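Local coordinates for enoyl-CoA hydratase (Mycobacterium tuberculosis, PDB 5KJP) that catalyses the reversible hydration of 2-enoyl-CoA thioesters to 3-hydroxyacyl-CoA, as a crotonase-family lyase of fatty acid metabolism, at the interface of chains A and B. Residues are numbered along the deposited sequence; one frame, centred on the assembly and turned at random. Chains: chain A/B, Enoyl-CoA hydratase.

The interface of chains A and B. Residues chain A 161-165; chain B 125-126, 185, 200, 219.
B:Asn185 reaches over one turn of helix 160-169 of chain A and lies against A:Ala161 and A:Glu165. Its amide nitrogen ND2 gives two hydrogen bonds. One goes to the backbone carbonyl oxygen of A:Ala161, and B:Asn185 ND2 lies 2.9 Å from A:Ala161 O. ND2 sits above that carbonyl plane, well away from a lone pair. The other goes to the carboxylate of A:Glu165, where B:Asn185 ND2 lies 2.9 Å from A:Glu165 OE1, and is fairly straight at 161° at the hydrogen. OE1 is met on its anti side, with the donor somewhat tilted out of the carboxylate plane. Both acceptors lie close to the amide plane of B:Asn185, so the pair should fix the rotation of this amide.

A:Glu165 holds CG anti to its backbone N (chi1 172°) and then runs extended. This carries the carboxylate alongside the asparagine, the two side chains passing in opposite directions. The carboxylate and amide planes are turned 69° apart. Water 1 adds a second link, 2.7 Å from A:Glu165 OE1 and 2.8 Å from the backbone O of B:Asn185. OE1 thus meets both the amide and the water. CD1 of A:Ile162 packs beside the asparagine, 4.0 Å from B:Asn185 CA.

The other flank is apolar. CD2 of B:Leu126 rests against the helix turn formed by A:Ala161, A:Met164 and A:Glu165, 3.7 Å from CA of A:Glu165. The selenomethionine A:Met164 leaves the helix with CG anti to the backbone N. It passes CD2 of B:Leu126 and CB of B:Asp125 with its CG. It then bends at chi2 and chi3, and the tip A:Met164 CE meets the CG2 branch of B:Ile219 at 3.7 Å.

The patch is part of a subunit interface in a three-copy assembly. Crotonase-family enzymes commonly build trimers, and this polar clasp with its apolar flank probably helps hold neighbouring subunits together.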
loop_
_atom_site.group_PDB
_atom_site.type_symbol
_atom_site.label_atom_id
_atom_site.label_comp_id
_atom_site.label_asym_id
_atom_site.label_seq_id
_atom_site.Cartn_x
_atom_site.Cartn_y
_atom_site.Cartn_z
ATOM N N ALA A 161 5.895 -3.312 5.870
ATOM C CA ALA A 161 6.733 -3.701 6.998
ATOM C C ALA A 161 6.086 -4.801 7.835
ATOM O O ALA A 161 6.788 -5.611 8.441
ATOM C CB ALA A 161 7.040 -2.494 7.873
ATOM N N ILE A 162 4.755 -4.809 7.886
ATOM C CA ILE A 162 4.048 -5.838 8.639
ATOM C C ILE A 162 4.127 -7.151 7.866
ATOM O O ILE A 162 4.294 -8.222 8.455
ATOM C CB ILE A 162 2.572 -5.468 8.912
ATOM C CG1 ILE A 162 2.459 -4.058 9.514
ATOM C CG2 ILE A 162 1.929 -6.510 9.827
ATOM C CD1 ILE A 162 3.311 -3.844 10.756
ATOM N N ALA A 163 4.028 -7.067 6.545
ATOM C CA ALA A 163 4.209 -8.248 5.707
ATOM C C ALA A 163 5.621 -8.825 5.888
ATOM O O ALA A 163 5.785 -10.032 6.045
ATOM C CB ALA A 163 3.941 -7.909 4.246
HETATM N N MSE A 164 6.627 -7.951 5.877
HETATM C CA MSE A 164 8.013 -8.337 6.167
HETATM C C MSE A 164 8.123 -9.033 7.525
HETATM O O MSE A 164 8.734 -10.104 7.646
HETATM C CB MSE A 164 8.934 -7.106 6.136
HETATM C CG MSE A 164 10.423 -7.401 6.379
HETATM SE SE MSE A 164 11.252 -8.398 4.903
HETATM C CE MSE A 164 11.377 -6.927 3.607
ATOM N N GLU A 165 7.528 -8.424 8.547
ATOM C CA GLU A 165 7.595 -8.966 9.903
ATOM C C GLU A 165 7.003 -10.368 9.963
ATOM O O GLU A 165 7.611 -11.296 10.515
ATOM C CB GLU A 165 6.860 -8.054 10.886
ATOM C CG GLU A 165 6.725 -8.644 12.276
ATOM C CD GLU A 165 5.774 -7.853 13.166
ATOM O OE1 GLU A 165 5.359 -6.735 12.780
ATOM O OE2 GLU A 165 5.435 -8.361 14.254
ATOM N N ASP B 125 14.317 -2.786 7.727
ATOM C CA ASP B 125 13.200 -3.619 7.293
ATOM C C ASP B 125 12.022 -3.525 8.241
ATOM O O ASP B 125 10.866 -3.652 7.838
ATOM C CB ASP B 125 13.647 -5.070 7.189
ATOM C CG ASP B 125 14.835 -5.231 6.283
ATOM O OD1 ASP B 125 14.727 -4.832 5.103
ATOM O OD2 ASP B 125 15.876 -5.723 6.759
ATOM N N LEU B 126 12.341 -3.328 9.512
ATOM C CA LEU B 126 11.357 -3.357 10.575
ATOM C C LEU B 126 11.655 -2.215 11.526
ATOM O O LEU B 126 12.821 -1.839 11.706
ATOM C CB LEU B 126 11.402 -4.693 11.318
ATOM C CG LEU B 126 11.235 -5.954 10.472
ATOM C CD1 LEU B 126 11.536 -7.198 11.277
ATOM C CD2 LEU B 126 9.817 -6.011 9.920
ATOM N N ASN B 185 6.294 -1.511 13.448
ATOM C CA ASN B 185 5.887 -2.884 13.727
ATOM C C ASN B 185 5.466 -3.101 15.175
ATOM O O ASN B 185 4.450 -3.739 15.457
ATOM C CB ASN B 185 7.034 -3.837 13.388
ATOM C CG ASN B 185 7.378 -3.819 11.921
ATOM O OD1 ASN B 185 8.187 -3.004 11.463
ATOM N ND2 ASN B 185 6.751 -4.710 11.166
ATOM N N LEU B 200 12.273 -9.154 19.017
ATOM C CA LEU B 200 11.933 -9.349 17.608
ATOM C C LEU B 200 13.078 -10.005 16.839
ATOM O O LEU B 200 12.863 -10.954 16.084
ATOM C CB LEU B 200 11.564 -8.011 16.961
ATOM C CG LEU B 200 11.145 -7.984 15.494
ATOM C CD1 LEU B 200 9.986 -8.950 15.261
ATOM C CD2 LEU B 200 10.761 -6.557 15.096
ATOM N N ILE B 219 10.810 -10.329 -1.123
ATOM C CA ILE B 219 9.930 -9.190 -0.853
ATOM C C ILE B 219 10.516 -7.875 -1.397
ATOM O O ILE B 219 9.806 -7.090 -2.032
ATOM C CB ILE B 219 9.627 -9.054 0.648
ATOM C CG1 ILE B 219 8.748 -10.230 1.105
ATOM C CG2 ILE B 219 8.938 -7.719 0.940
ATOM C CD1 ILE B 219 8.466 -10.260 2.599
HETATM O O HOH W 1 3.108 -5.555 13.742
#